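Local atomic coordinates of protein ElaA (Escherichia coli, PDB entry 5Z6N), a protein that probably transfers an acetyl group from acetyl coenzyme A to an amine, as an N-acetyltransferase of the GNAT superfamily. Residues Asp47-Leu52 against His105-Lys110; Gln5-Ser10 against Val14-Ala19. One frame throughout, in Å; residues are numbered along the deposited sequence.

How the contacts relate
Both contacts are only partly buried; their centres lie about 15 Å apart, and each uses one of two neighbouring strands, 3-8 and 49-54. Contact 1 lies about 11 Å and contact 2 about 14 Å from the centre of the chain (centre to centre), so neither is core, and contact 2 is further out, on a strand outermost within the chain. Contact 1 joins strand 49-54 to the C-terminal end of helix 91-106, contact 2 strand 3-8 to helix 14-31 on the other face. Contact 1 brings charged and aromatic groups together, while contact 2 sets one glutamine amide against another and a leucine methyl. The Asp6-Arg49 salt bridge links them directly, and a second subunit adjoins helix 14-31.

Contact 1: Asp47-Leu52 against His105-Lys110; sequences DNRHIL and HHWPDK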
loop_
_atom_site.group_PDB
_atom_site.type_symbol
_atom_site.label_atom_id
_atom_site.label_comp_id
_atom_site.label_asym_id
_atom_site.label_seq_id
_atom_site.Cartn_x
_atom_site.Cartn_y
_atom_site.Cartn_z
ATOM N N ASP B 47 12.855 11.742 -10.720
ATOM C CA ASP B 47 11.942 12.708 -11.321
ATOM C C ASP B 47 10.571 12.102 -11.599
ATOM O O ASP B 47 9.891 12.504 -12.551
ATOM C CB ASP B 47 12.540 13.273 -12.611
ATOM C CG ASP B 47 12.329 14.767 -12.748
ATOM O OD1 ASP B 47 12.331 15.468 -11.712
ATOM O OD2 ASP B 47 12.171 15.245 -13.891
ATOM N N ASN B 48 10.155 11.134 -10.789
ATOM C CA ASN B 48 8.947 10.370 -11.056
ATOM C C ASN B 48 7.717 11.117 -10.562
ATOM O O ASN B 48 7.727 11.711 -9.482
ATOM C CB ASN B 48 9.032 8.993 -10.401
ATOM C CG ASN B 48 10.096 8.121 -11.031
ATOM O OD1 ASN B 48 10.553 8.386 -12.141
ATOM N ND2 ASN B 48 10.490 7.069 -10.330
ATOM N N ARG B 49 6.658 11.068 -11.366
ATOM C CA ARG B 49 5.443 11.834 -11.136
ATOM C C ARG B 49 4.256 10.890 -11.012
ATOM O O ARG B 49 4.298 9.742 -11.463
ATOM C CB ARG B 49 5.183 12.823 -12.285
ATOM C CG ARG B 49 6.443 13.428 -12.888
ATOM C CD ARG B 49 6.122 14.610 -13.791
ATOM N NE ARG B 49 5.018 15.404 -13.268
ATOM C CZ ARG B 49 5.180 16.543 -12.602
ATOM N NH1 ARG B 49 6.399 17.011 -12.375
ATOM N NH2 ARG B 49 4.131 17.212 -12.149
ATOM N N HIS B 50 3.185 11.397 -10.409
ATOM C CA HIS B 50 1.931 10.668 -10.290
ATOM C C HIS B 50 0.778 11.547 -10.752
ATOM O O HIS B 50 0.768 12.760 -10.509
ATOM C CB HIS B 50 1.676 10.196 -8.850
ATOM C CG HIS B 50 2.871 9.574 -8.186
ATOM N ND1 HIS B 50 3.946 10.316 -7.735
ATOM C CD2 HIS B 50 3.170 8.277 -7.926
ATOM C CE1 HIS B 50 4.844 9.502 -7.207
ATOM N NE2 HIS B 50 4.400 8.260 -7.313
ATOM N N ILE B 51 -0.189 10.927 -11.422
ATOM C CA ILE B 51 -1.355 11.617 -11.952
ATOM C C ILE B 51 -2.594 11.001 -11.317
ATOM O O ILE B 51 -2.770 9.778 -11.343
ATOM C CB ILE B 51 -1.388 11.540 -13.487
ATOM C CG1 ILE B 51 -0.203 12.342 -14.031
ATOM C CG2 ILE B 51 -2.718 12.064 -14.038
ATOM C CD1 ILE B 51 0.098 12.131 -15.466
ATOM N N LEU B 52 -3.428 11.852 -10.719
ATOM C CA LEU B 52 -4.564 11.427 -9.915
ATOM C C LEU B 52 -5.832 12.060 -10.464
ATOM O O LEU B 52 -5.868 13.272 -10.708
ATOM C CB LEU B 52 -4.386 11.826 -8.441
ATOM C CG LEU B 52 -3.007 11.717 -7.782
ATOM C CD1 LEU B 52 -2.981 12.347 -6.405
ATOM C CD2 LEU B 52 -2.590 10.289 -7.690
ATOM N N HIS B 105 5.433 16.924 -22.247
ATOM C CA HIS B 105 5.967 18.165 -21.699
ATOM C C HIS B 105 7.317 17.937 -21.034
ATOM O O HIS B 105 8.329 18.527 -21.432
ATOM C CB HIS B 105 4.970 18.768 -20.707
ATOM C CG HIS B 105 5.304 20.166 -20.284
ATOM N ND1 HIS B 105 4.436 20.950 -19.555
ATOM C CD2 HIS B 105 6.409 20.922 -20.487
ATOM C CE1 HIS B 105 4.990 22.126 -19.326
ATOM N NE2 HIS B 105 6.189 22.134 -19.881
ATOM N N HIS B 106 7.356 17.072 -20.018
ATOM C CA HIS B 106 8.553 16.959 -19.191
ATOM C C HIS B 106 9.739 16.423 -19.987
ATOM O O HIS B 106 10.839 16.982 -19.926
ATOM C CB HIS B 106 8.274 16.085 -17.969
ATOM C CG HIS B 106 7.801 16.857 -16.776
ATOM N ND1 HIS B 106 6.533 17.392 -16.687
ATOM C CD2 HIS B 106 8.438 17.207 -15.634
ATOM C CE1 HIS B 106 6.406 18.026 -15.535
ATOM N NE2 HIS B 106 7.549 17.929 -14.878
ATOM N N TRP B 107 9.536 15.350 -20.749
ATOM C CA TRP B 107 10.608 14.725 -21.521
ATOM C C TRP B 107 10.198 14.561 -22.980
ATOM O O TRP B 107 9.931 13.444 -23.439
ATOM C CB TRP B 107 10.999 13.381 -20.914
ATOM C CG TRP B 107 11.298 13.511 -19.476
ATOM C CD1 TRP B 107 12.447 13.987 -18.912
ATOM C CD2 TRP B 107 10.419 13.195 -18.398
ATOM N NE1 TRP B 107 12.338 13.972 -17.540
ATOM C CE2 TRP B 107 11.105 13.491 -17.202
ATOM C CE3 TRP B 107 9.123 12.685 -18.329
ATOM C CZ2 TRP B 107 10.528 13.288 -15.949
ATOM C CZ3 TRP B 107 8.555 12.486 -17.083
ATOM C CH2 TRP B 107 9.257 12.786 -15.910
ATOM N N PRO B 108 10.154 15.657 -23.740
ATOM C CA PRO B 108 10.062 15.522 -25.196
ATOM C C PRO B 108 11.338 14.880 -25.714
ATOM O O PRO B 108 12.371 14.871 -25.040
ATOM C CB PRO B 108 9.918 16.970 -25.683
ATOM C CG PRO B 108 10.617 17.774 -24.641
ATOM C CD PRO B 108 10.396 17.052 -23.331
ATOM N N ASP B 109 11.255 14.326 -26.924
ATOM C CA ASP B 109 12.379 13.611 -27.536
ATOM C C ASP B 109 12.776 12.396 -26.699
ATOM O O ASP B 109 13.957 12.068 -26.557
ATOM C CB ASP B 109 13.576 14.537 -27.761
ATOM C CG ASP B 109 13.163 15.897 -28.288
ATOM O OD1 ASP B 109 12.117 15.978 -28.968
ATOM O OD2 ASP B 109 13.877 16.887 -28.019
ATOM N N LYS B 110 11.771 11.731 -26.122
ATOM C CA LYS B 110 11.928 10.446 -25.459
ATOM C C LYS B 110 10.618 9.692 -25.695
ATOM O O LYS B 110 9.532 10.249 -25.467
ATOM C CB LYS B 110 12.215 10.549 -23.962
ATOM C CG LYS B 110 13.692 10.561 -23.591
ATOM C CD LYS B 110 13.900 10.146 -22.140
ATOM C CE LYS B 110 15.377 9.938 -21.812
ATOM N NZ LYS B 110 16.172 11.184 -22.015
#
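Arg49 lies over the face of the His106 imidazole, while Asp47 meets Trp107 at its ring edge. From CB, which heads toward the helix end, the arginine passes Arg49 CG at 4.2 Å from Trp107 CH2, a glancing approach. The next atom makes the central contact: Arg49 CD stands 3.8 Å from the centroid of the His106 ring and only 9° off its normal, which defines a CH-pi interaction. Beyond a bend at chi3 (37°), His106 CE1 lies over one face of the guanidinium, offset toward its rim; the planes are inclined by 38° and so not stacked in parallel. Arg49 CZ is 3.5 Å from His106 CE1. Arg49 NH1 approaches His106 NE2 at 2.9 Å, but the angle is too poor for a hydrogen bond. The polar partner of NE lies elsewhere, in a salt bridge to Asp6 OD1 on strand 3-8. Replacing Arg49 with an alanine would probably take away the CH-pi partner of the His106 ring and leave the Asp6 carboxylate without its ionic mate. Trp107, the first residue beyond the helix to abandon helical backbone angles, receives Asp47 along the benzo edge: Asp47 O lies in the ring plane, 3.4 Å from Trp107 CH2. Asp47 OD2 is 3.3 Å from Trp107 CZ2. The contact joins the C-terminal end of helix 91-106 and the residue after it to the start of strand 49-54 and the loop before it; that strand runs antiparallel between strands 3-8 and 59-67, and further along it Ile51 packs on Leu95, Thr99 and Thr102 of the same helix.

Contact 2: Gln5-Ser10 against Val14-Ala19; sequences QDLHHS and VSQLYA
The first strand and first helix of the GNAT fold meet here, through Gln5 and Leu7 of strand 3-8 and Gln16 of helix 14-31. Gln16 supplies the whole helix side of the contact. Its chain runs extended beyond CG (chi2 -179°), which carries the terminal amide across the gap to the strand; the nearest CA atoms, those of Leu7 and Gln16, remain 9.7 Å apart, so side chains alone bridge the interval. Gln5 is extended too and brings Gln5 OE1 to 2.7 Å from Gln16 NE2. The two chains cross at about a right angle, and their amide planes are turned 84° from each other, so the amides do not stack. Leu7 meets the same Gln16 group through a single methyl: Leu7 CD1 lies 3.4 Å from Gln16 CD, with the oxygen and nitrogen of that amide at similar range.

The alternation of the strand explains this pairing. Gln5 and Leu7, two residues apart, face helix 14-31, whereas Asp6 points to the opposite side of the sheet, toward Arg49 and helix 91-106. Such helices on both faces of a mixed sheet, with strand order 1-2-3-4-5-7-6, are the GNAT arrangement, and strand 3-8 is its outermost strand at this end within the chain.

Gln16 OE1 accepts a hydrogen bond from Ser13 N, just ahead of the helix, which helps fix the rotation of the amide and directs its oxygen back toward the helix start. Away from the strand, Tyr18 OH is hydrogen-bonded to Asp43 and Gly41 of the second subunit, and Leu17 packs on Leu17 of that subunit.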
loop_
_atom_site.group_PDB
_atom_site.type_symbol
_atom_site.label_atom_id
_atom_site.label_comp_id
_atom_site.label_asym_id
_atom_site.label_seq_id
_atom_site.Cartn_x
_atom_site.Cartn_y
_atom_site.Cartn_z
ATOM N N GLN B 5 -4.566 16.058 -11.031
ATOM C CA GLN B 5 -3.355 16.573 -10.410
ATOM C C GLN B 5 -2.159 15.827 -10.977
ATOM O O GLN B 5 -2.148 14.593 -11.002
ATOM C CB GLN B 5 -3.408 16.430 -8.884
ATOM C CG GLN B 5 -4.679 16.970 -8.250
ATOM C CD GLN B 5 -4.592 17.010 -6.737
ATOM O OE1 GLN B 5 -4.213 16.032 -6.106
ATOM N NE2 GLN B 5 -4.940 18.145 -6.148
ATOM N N ASP B 6 -1.168 16.579 -11.451
ATOM C CA ASP B 6 0.060 16.039 -12.024
ATOM C C ASP B 6 1.156 16.305 -10.997
ATOM O O ASP B 6 1.823 17.336 -11.015
ATOM C CB ASP B 6 0.351 16.689 -13.407
ATOM C CG ASP B 6 1.742 16.365 -13.934
ATOM O OD1 ASP B 6 2.363 15.398 -13.449
ATOM O OD2 ASP B 6 2.195 17.055 -14.872
ATOM N N LEU B 7 1.343 15.347 -10.098
ATOM C CA LEU B 7 2.172 15.542 -8.916
ATOM C C LEU B 7 3.535 14.900 -9.120
ATOM O O LEU B 7 3.624 13.692 -9.359
ATOM C CB LEU B 7 1.491 14.941 -7.688
ATOM C CG LEU B 7 0.099 15.462 -7.318
ATOM C CD1 LEU B 7 -0.195 15.170 -5.874
ATOM C CD2 LEU B 7 -0.049 16.953 -7.592
ATOM N N HIS B 8 4.591 15.707 -9.025
ATOM C CA HIS B 8 5.889 15.138 -8.711
ATOM C C HIS B 8 5.803 14.510 -7.328
ATOM O O HIS B 8 5.032 14.954 -6.472
ATOM C CB HIS B 8 6.987 16.204 -8.758
ATOM C CG HIS B 8 8.366 15.655 -8.550
ATOM N ND1 HIS B 8 9.201 15.337 -9.599
ATOM C CD2 HIS B 8 9.053 15.355 -7.421
ATOM C CE1 HIS B 8 10.342 14.866 -9.128
ATOM N NE2 HIS B 8 10.278 14.866 -7.808
ATOM N N HIS B 9 6.580 13.451 -7.110
ATOM C CA HIS B 9 6.426 12.687 -5.877
ATOM C C HIS B 9 6.718 13.523 -4.636
ATOM O O HIS B 9 6.235 13.186 -3.548
ATOM C CB HIS B 9 7.329 11.453 -5.904
ATOM C CG HIS B 9 8.787 11.766 -5.790
ATOM N ND1 HIS B 9 9.437 11.826 -4.576
ATOM C CD2 HIS B 9 9.723 12.031 -6.731
ATOM C CE1 HIS B 9 10.710 12.115 -4.774
ATOM N NE2 HIS B 9 10.910 12.242 -6.073
ATOM N N SER B 10 7.483 14.609 -4.774
ATOM C CA SER B 10 7.784 15.462 -3.628
ATOM C C SER B 10 6.576 16.271 -3.175
ATOM O O SER B 10 6.521 16.680 -2.010
ATOM C CB SER B 10 8.942 16.405 -3.964
ATOM O OG SER B 10 8.554 17.391 -4.906
ATOM N N VAL B 14 0.562 13.299 2.768
ATOM C CA VAL B 14 0.359 11.983 3.366
ATOM C C VAL B 14 -0.964 11.377 2.901
ATOM O O VAL B 14 -1.038 10.182 2.587
ATOM C CB VAL B 14 0.449 12.083 4.899
ATOM C CG1 VAL B 14 -0.368 11.014 5.558
ATOM C CG2 VAL B 14 1.889 11.952 5.336
ATOM N N SER B 15 -2.021 12.192 2.820
ATOM C CA SER B 15 -3.320 11.670 2.403
ATOM C C SER B 15 -3.379 11.412 0.902
ATOM O O SER B 15 -4.155 10.560 0.453
ATOM C CB SER B 15 -4.435 12.632 2.814
ATOM O OG SER B 15 -4.357 13.844 2.087
ATOM N N GLN B 16 -2.582 12.136 0.113
ATOM C CA GLN B 16 -2.523 11.855 -1.318
ATOM C C GLN B 16 -1.816 10.532 -1.591
ATOM O O GLN B 16 -2.234 9.766 -2.467
ATOM C CB GLN B 16 -1.831 13.002 -2.050
ATOM C CG GLN B 16 -2.711 14.222 -2.252
ATOM C CD GLN B 16 -1.997 15.332 -2.993
ATOM O OE1 GLN B 16 -0.819 15.593 -2.754
ATOM N NE2 GLN B 16 -2.704 15.988 -3.904
ATOM N N LEU B 17 -0.741 10.248 -0.850
ATOM C CA LEU B 17 -0.063 8.963 -0.990
ATOM C C LEU B 17 -0.961 7.820 -0.538
ATOM O O LEU B 17 -1.046 6.780 -1.204
ATOM C CB LEU B 17 1.240 8.960 -0.192
ATOM C CG LEU B 17 1.925 7.592 -0.174
ATOM C CD1 LEU B 17 2.272 7.164 -1.592
ATOM C CD2 LEU B 17 3.155 7.594 0.719
ATOM N N TYR B 18 -1.637 7.995 0.600
ATOM C CA TYR B 18 -2.517 6.948 1.105
ATOM C C TYR B 18 -3.599 6.591 0.098
ATOM O O TYR B 18 -3.946 5.415 -0.063
ATOM C CB TYR B 18 -3.155 7.381 2.423
ATOM C CG TYR B 18 -3.754 6.223 3.181
ATOM C CD1 TYR B 18 -2.947 5.375 3.923
ATOM C CD2 TYR B 18 -5.118 5.961 3.135
ATOM C CE1 TYR B 18 -3.478 4.311 4.619
ATOM C CE2 TYR B 18 -5.663 4.892 3.828
ATOM C CZ TYR B 18 -4.837 4.073 4.573
ATOM O OH TYR B 18 -5.361 3.003 5.264
ATOM N N ALA B 19 -4.143 7.597 -0.590
ATOM C CA ALA B 19 -5.279 7.368 -1.475
ATOM C C ALA B 19 -4.895 6.554 -2.705
ATOM O O ALA B 19 -5.708 5.760 -3.194
ATOM C CB ALA B 19 -5.889 8.709 -1.889
#